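Local atomic coordinates of transcriptional regulator PA3341 (Pseudomonas aeruginosa, PDB entry 2FBH), a protein that probably binds DNA as a MarR-family transcription regulator and also binds zinc ions. Residues 24-29 with 38-43; 44-49 with 96-101. All blocks are in the same frame, centred on the assembly; numbering follows the deposited sequence. Where two conformers were deposited one is given.

Both contacts are built on helix 39-48, which contact 1 ties to helix 11-29 by its first turns and contact 2 ties to strand 95-98 by its last. Their centres lie 15 Å apart, and they meet directly where Leu-43 CD2 packs on Leu-98 CD2 at 3.8 Å. The sulfate held by Arg-48 of contact 2 lies near contact 1 as well, about 5 Å from the side chain of Leu-26 (nearest atoms). The zinc site of His-45 and His-49 belongs to contact 2, with the side chain of Trp-40 about 7 Å from that of His-45 between nearest atoms. Both contacts also touch the second subunit.

Contact 1: residues 24-29 with 38-43; sequences AELDRR and ARWLVL
Trp-40 NE1 donates a hydrogen bond of 2.9 Å to Asp-27 OD1, with an N-H...O angle of 159°. The acceptor sits in the plane of the indole, at its edge, and offers its anti lone pair, the one turned away from OD2. Carboxylate and ring are nearly coplanar, 27° apart; the bond satisfies the N-H of the buried indole, probably with a charged acceptor, while Asp-27 stays partly exposed. At the other end of the same indole, Leu-26 comes obliquely against the six-membered ring: its CG is 3.5 Å from Trp-40 CH2, and its CD2 is 3.6 Å from Trp-40 CZ3. The indole is thus fixed polar at one end and apolar at the other by consecutive residues of helix 11-29. Trp-40 can bridge the two helices because its CG stands between the backbone N and the carbonyl carbon (chi1 58°). Leu-41 CB, 3.8 Å above the ring plane, lies over one face near the rim. Helix 11-29 thereby joins the start of helix 39-48, while Leu-30 and Leu-35 of the intervening loop also pack on Trp-40. Farther round helix 11-29, Arg-29 reaches Asp-119 of helix 102-120.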
loop_
_atom_site.group_PDB
_atom_site.type_symbol
_atom_site.label_atom_id
_atom_site.label_comp_id
_atom_site.label_asym_id
_atom_site.label_seq_id
_atom_site.Cartn_x
_atom_site.Cartn_y
_atom_site.Cartn_z
ATOM N N ALA A 24 -2.675 -8.567 1.308
ATOM C CA ALA A 24 -1.958 -9.885 1.321
ATOM C C ALA A 24 -2.977 -10.978 1.446
ATOM O O ALA A 24 -2.868 -12.043 0.813
ATOM C CB ALA A 24 -0.979 -9.979 2.441
ATOM N N GLU A 25 -3.946 -10.752 2.334
ATOM C CA GLU A 25 -4.968 -11.783 2.569
ATOM C C GLU A 25 -5.853 -11.991 1.309
ATOM O O GLU A 25 -6.168 -13.104 0.913
ATOM C CB GLU A 25 -5.867 -11.417 3.783
ATOM C CG GLU A 25 -6.956 -12.491 4.043
ATOM C CD GLU A 25 -6.381 -13.904 4.462
ATOM O OE1 GLU A 25 -5.201 -14.027 4.906
ATOM O OE2 GLU A 25 -7.172 -14.894 4.333
ATOM N N LEU A 26 -6.239 -10.887 0.683
ATOM C CA LEU A 26 -7.010 -11.006 -0.563
ATOM C C LEU A 26 -6.139 -11.699 -1.626
ATOM O O LEU A 26 -6.643 -12.574 -2.362
ATOM C CB LEU A 26 -7.407 -9.573 -1.029
ATOM C CG LEU A 26 -8.454 -9.493 -2.118
ATOM C CD1 LEU A 26 -9.636 -10.572 -2.104
ATOM C CD2 LEU A 26 -8.999 -8.100 -1.887
ATOM N N ASP A 27 -4.868 -11.319 -1.745
ATOM C CA ASP A 27 -3.985 -11.957 -2.753
ATOM C C ASP A 27 -3.887 -13.452 -2.465
ATOM O O ASP A 27 -3.952 -14.233 -3.394
ATOM C CB ASP A 27 -2.575 -11.343 -2.701
ATOM C CG ASP A 27 -1.681 -11.826 -3.862
ATOM O OD1 ASP A 27 -2.058 -11.622 -5.036
ATOM O OD2 ASP A 27 -0.666 -12.435 -3.548
ATOM N N ARG A 28 -3.785 -13.836 -1.188
ATOM C CA ARG A 28 -3.832 -15.274 -0.798
ATOM C C ARG A 28 -5.129 -15.970 -1.224
ATOM O O ARG A 28 -5.095 -17.045 -1.838
ATOM C CB ARG A 28 -3.680 -15.366 0.719
ATOM C CG ARG A 28 -4.084 -16.732 1.326
ATOM C CD ARG A 28 -3.923 -16.776 2.882
ATOM N NE ARG A 28 -4.394 -18.035 3.415
ATOM C CZ ARG A 28 -3.593 -19.119 3.577
ATOM N NH1 ARG A 28 -4.043 -20.260 4.095
ATOM N NH2 ARG A 28 -2.358 -19.060 3.221
ATOM N N ARG A 29 -6.282 -15.352 -0.939
ATOM C CA ARG A 29 -7.547 -16.002 -1.306
ATOM C C ARG A 29 -7.815 -16.042 -2.788
ATOM O O ARG A 29 -8.581 -16.919 -3.229
ATOM C CB ARG A 29 -8.740 -15.471 -0.488
ATOM C CG ARG A 29 -8.448 -15.577 1.054
ATOM C CD ARG A 29 -9.808 -15.506 1.766
ATOM N NE ARG A 29 -9.538 -15.140 3.145
ATOM C CZ ARG A 29 -10.515 -14.918 3.995
ATOM N NH1 ARG A 29 -11.765 -14.998 3.521
ATOM N NH2 ARG A 29 -10.219 -14.554 5.256
ATOM N N ALA A 38 -0.448 -6.995 -9.786
ATOM C CA ALA A 38 -1.676 -6.409 -9.273
ATOM C C ALA A 38 -2.955 -6.902 -10.008
ATOM O O ALA A 38 -4.034 -6.451 -9.707
ATOM C CB ALA A 38 -1.567 -4.868 -9.259
ATOM N N ARG A 39 -2.855 -7.871 -10.916
ATOM C CA ARG A 39 -3.822 -7.947 -12.021
ATOM C C ARG A 39 -5.257 -8.105 -11.571
ATOM O O ARG A 39 -6.162 -7.514 -12.156
ATOM C CB ARG A 39 -3.436 -9.021 -13.018
ATOM C CG ARG A 39 -2.081 -8.675 -13.490
ATOM C CD ARG A 39 -1.805 -9.145 -14.819
ATOM N NE ARG A 39 -1.774 -10.573 -14.929
ATOM C CZ ARG A 39 -1.018 -11.179 -15.844
ATOM N NH1 ARG A 39 -0.217 -10.440 -16.621
ATOM N NH2 ARG A 39 -1.035 -12.502 -15.979
ATOM N N TRP A 40 -5.463 -8.845 -10.498
ATOM C CA TRP A 40 -6.821 -9.045 -9.993
ATOM C C TRP A 40 -7.450 -7.731 -9.462
ATOM O O TRP A 40 -8.691 -7.582 -9.473
ATOM C CB TRP A 40 -6.863 -10.115 -8.911
ATOM C CG TRP A 40 -5.970 -9.899 -7.662
ATOM C CD1 TRP A 40 -4.770 -10.542 -7.387
ATOM C CD2 TRP A 40 -6.234 -9.058 -6.526
ATOM N NE1 TRP A 40 -4.277 -10.107 -6.176
ATOM C CE2 TRP A 40 -5.143 -9.200 -5.630
ATOM C CE3 TRP A 40 -7.285 -8.200 -6.175
ATOM C CZ2 TRP A 40 -5.083 -8.522 -4.381
ATOM C CZ3 TRP A 40 -7.209 -7.504 -4.931
ATOM C CH2 TRP A 40 -6.153 -7.682 -4.067
ATOM N N LEU A 41 -6.592 -6.814 -9.037
ATOM C CA LEU A 41 -6.985 -5.510 -8.467
ATOM C C LEU A 41 -7.421 -4.491 -9.549
ATOM O O LEU A 41 -8.264 -3.651 -9.316
ATOM C CB LEU A 41 -5.832 -4.970 -7.634
ATOM C CG LEU A 41 -6.051 -4.021 -6.454
ATOM C CD1 LEU A 41 -5.837 -2.599 -6.896
ATOM C CD2 LEU A 41 -7.432 -4.185 -5.805
ATOM N N VAL A 42 -6.838 -4.615 -10.738
ATOM C CA VAL A 42 -7.338 -3.961 -11.934
ATOM C C VAL A 42 -8.749 -4.470 -12.288
ATOM O O VAL A 42 -9.637 -3.654 -12.452
ATOM C CB VAL A 42 -6.307 -4.113 -13.114
ATOM C CG1 VAL A 42 -6.895 -3.577 -14.413
ATOM C CG2 VAL A 42 -4.966 -3.347 -12.763
ATOM N N LEU A 43 -8.955 -5.814 -12.377
ATOM C CA LEU A 43 -10.247 -6.440 -12.603
ATOM C C LEU A 43 -11.254 -5.990 -11.574
ATOM O O LEU A 43 -12.377 -5.630 -11.892
ATOM C CB LEU A 43 -10.118 -7.953 -12.491
ATOM C CG LEU A 43 -9.416 -8.596 -13.687
ATOM C CD1 LEU A 43 -9.514 -10.120 -13.542
ATOM C CD2 LEU A 43 -10.092 -8.160 -15.105
#

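Contact 2: residues 44-49 with 96-101; sequences LHLARH and IVLTPK. With ZN (zinc ion), chain D; SO4 (sulfate ion), chain E.
The winged helix-turn-helix of the MarR fold is joined here: Leu-46, near the end of helix 39-48, packs on Ile-96 and Leu-98 of wing strand 95-98. The strand runs almost perpendicular to the helix, at 84°, with the two axes 8.8 Å apart. Leu-46 CD1 lies 3.9 Å from Ile-96 CG2, the two side chains crossing at about a right angle, while Leu-46 CB meets Leu-98 CG. Alternation along the strand turns Ile-96 and Leu-98 to the helix and Val-97 away. Leu-98 also reaches on with CD1 to the backbone of Ala-47. Val-82 of the partner strand covers the same cluster.

An extended chain brings the Arg-48 guanidinium to a sulfate ion, probably from the crystallisation liquor: NH1 bonds to O3 at 3.0 Å and NH2 to O4 at 2.9 Å. Leu-44 CD1 lies over one guanidinium face, and Thr-13 and Gly-12 of the second subunit bind the same anion. One turn apart, His-45 and His-49 form a zinc site; the zinc is bound by His-49 NE2 at 2.0 Å and by a water molecule at 2.1 Å. His-45 ND1 is 2.8 Å from the zinc, a long approach with the metal well out of the ring plane, and also hydrogen-bonds to Ser-61. The packing of helix 39-48 through Leu-46 against the two-stranded wing is characteristic of winged helix-turn-helix domains.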
loop_
_atom_site.group_PDB
_atom_site.type_symbol
_atom_site.label_atom_id
_atom_site.label_comp_id
_atom_site.label_asym_id
_atom_site.label_seq_id
_atom_site.Cartn_x
_atom_site.Cartn_y
_atom_site.Cartn_z
ATOM N N LEU A 44 -10.813 -5.965 -10.313
ATOM C CA LEU A 44 -11.778 -5.638 -9.258
ATOM C C LEU A 44 -12.241 -4.209 -9.474
ATOM O O LEU A 44 -13.436 -3.948 -9.415
ATOM C CB LEU A 44 -11.117 -5.775 -7.910
ATOM C CG LEU A 44 -11.896 -6.501 -6.871
ATOM C CD1 LEU A 44 -11.341 -6.066 -5.530
ATOM C CD2 LEU A 44 -13.418 -6.336 -7.026
ATOM N N HIS A 45 -11.316 -3.295 -9.775
ATOM C CA HIS A 45 -11.681 -1.911 -9.972
ATOM C C HIS A 45 -12.531 -1.676 -11.230
ATOM O O HIS A 45 -13.458 -0.854 -11.233
ATOM C CB HIS A 45 -10.442 -1.057 -9.940
ATOM C CG HIS A 45 -9.881 -0.887 -8.547
ATOM N ND1 HIS A 45 -9.728 0.351 -7.948
ATOM C CD2 HIS A 45 -9.491 -1.799 -7.619
ATOM C CE1 HIS A 45 -9.207 0.196 -6.736
ATOM N NE2 HIS A 45 -9.056 -1.099 -6.513
ATOM N N LEU A 46 -12.261 -2.443 -12.286
ATOM C CA LEU A 46 -13.118 -2.394 -13.457
ATOM C C LEU A 46 -14.515 -2.859 -13.135
ATOM O O LEU A 46 -15.498 -2.331 -13.662
ATOM C CB LEU A 46 -12.520 -3.277 -14.584
ATOM C CG LEU A 46 -11.358 -2.603 -15.265
ATOM C CD1 LEU A 46 -10.709 -3.673 -16.227
ATOM C CD2 LEU A 46 -11.779 -1.394 -16.068
ATOM N N ALA A 47 -14.618 -3.880 -12.306
ATOM C CA ALA A 47 -15.909 -4.461 -11.978
ATOM C C ALA A 47 -16.738 -3.449 -11.194
ATOM O O ALA A 47 -17.991 -3.503 -11.212
ATOM C CB ALA A 47 -15.703 -5.663 -11.105
ATOM N N ARG A 48 -16.035 -2.601 -10.461
ATOM C CA ARG A 48 -16.708 -1.724 -9.477
ATOM C C ARG A 48 -17.112 -0.363 -9.960
ATOM O O ARG A 48 -17.934 0.312 -9.316
ATOM C CB ARG A 48 -15.832 -1.537 -8.269
ATOM C CG ARG A 48 -15.843 -2.803 -7.437
ATOM C CD ARG A 48 -14.908 -2.665 -6.231
ATOM N NE ARG A 48 -15.007 -3.914 -5.465
ATOM C CZ ARG A 48 -14.277 -4.179 -4.385
ATOM N NH1 ARG A 48 -13.418 -3.263 -3.939
ATOM N NH2 ARG A 48 -14.460 -5.325 -3.720
ATOM N N HIS A 49 -16.529 0.085 -11.051
ATOM C CA HIS A 49 -17.029 1.339 -11.583
ATOM C C HIS A 49 -17.985 1.144 -12.739
ATOM O O HIS A 49 -17.892 0.137 -13.454
ATOM C CB HIS A 49 -15.856 2.265 -11.767
ATOM C CG HIS A 49 -15.136 2.483 -10.478
ATOM N ND1 HIS A 49 -15.564 3.389 -9.529
ATOM C CD2 HIS A 49 -14.104 1.812 -9.913
ATOM C CE1 HIS A 49 -14.780 3.326 -8.471
ATOM N NE2 HIS A 49 -13.886 2.377 -8.679
ATOM N N ILE A 96 -10.941 1.119 -21.034
ATOM C CA ILE A 96 -10.686 -0.281 -20.723
ATOM C C ILE A 96 -12.012 -0.877 -20.364
ATOM O O ILE A 96 -12.720 -0.366 -19.529
ATOM C CB ILE A 96 -9.607 -0.436 -19.644
ATOM C CG1 ILE A 96 -8.317 0.211 -20.163
ATOM C CG2 ILE A 96 -9.380 -1.931 -19.405
ATOM C CD1 ILE A 96 -7.851 1.257 -19.346
ATOM N N VAL A 97 -12.396 -1.930 -21.044
ATOM C CA VAL A 97 -13.685 -2.523 -20.847
ATOM C C VAL A 97 -13.481 -4.011 -20.518
ATOM O O VAL A 97 -12.638 -4.688 -21.126
ATOM C CB VAL A 97 -14.553 -2.392 -22.148
ATOM C CG1 VAL A 97 -15.928 -2.994 -21.928
ATOM C CG2 VAL A 97 -14.645 -0.914 -22.585
ATOM N N LEU A 98 -14.293 -4.543 -19.615
ATOM C CA LEU A 98 -14.326 -5.981 -19.399
ATOM C C LEU A 98 -15.034 -6.703 -20.518
ATOM O O LEU A 98 -15.988 -6.174 -21.116
ATOM C CB LEU A 98 -15.097 -6.318 -18.106
ATOM C CG LEU A 98 -14.486 -5.745 -16.833
ATOM C CD1 LEU A 98 -15.512 -5.789 -15.653
ATOM C CD2 LEU A 98 -13.305 -6.636 -16.486
ATOM N N THR A 99 -14.653 -7.952 -20.702
ATOM C CA THR A 99 -15.340 -8.843 -21.622
ATOM C C THR A 99 -16.335 -9.751 -20.895
ATOM O O THR A 99 -16.198 -10.014 -19.690
ATOM C CB THR A 99 -14.330 -9.788 -22.325
ATOM O OG1 THR A 99 -13.702 -10.607 -21.335
ATOM C CG2 THR A 99 -13.239 -9.025 -23.108
ATOM N N PRO A 100 -17.329 -10.271 -21.632
ATOM C CA PRO A 100 -18.227 -11.317 -21.143
ATOM C C PRO A 100 -17.453 -12.501 -20.532
ATOM O O PRO A 100 -17.846 -12.989 -19.477
ATOM C CB PRO A 100 -18.978 -11.718 -22.416
ATOM C CG PRO A 100 -19.184 -10.408 -23.051
ATOM C CD PRO A 100 -17.746 -9.826 -22.982
ATOM N N LYS A 101 -16.331 -12.887 -21.142
ATOM C CA LYS A 101 -15.467 -13.919 -20.574
ATOM C C LYS A 101 -15.105 -13.611 -19.159
ATOM O O LYS A 101 -14.939 -14.533 -18.364
ATOM C CB LYS A 101 -14.149 -14.101 -21.337
ATOM C CG LYS A 101 -13.302 -15.260 -20.745
ATOM C CD LYS A 101 -12.000 -15.568 -21.518
ATOM C CE LYS A 101 -11.086 -16.467 -20.624
ATOM N NZ LYS A 101 -9.658 -16.668 -21.070
HETATM ZN ZN ZN D . -12.077 1.606 -8.697
HETATM S S SO4 E . -12.592 -4.148 -0.319
HETATM O O1 SO4 E . -13.388 -3.756 0.810
HETATM O O2 SO4 E . -11.240 -4.588 0.042
HETATM O O3 SO4 E . -12.457 -2.935 -1.105
HETATM O O4 SO4 E . -13.324 -5.227 -1.065
HETATM O O HOH W 1 -12.731 0.864 -6.829
#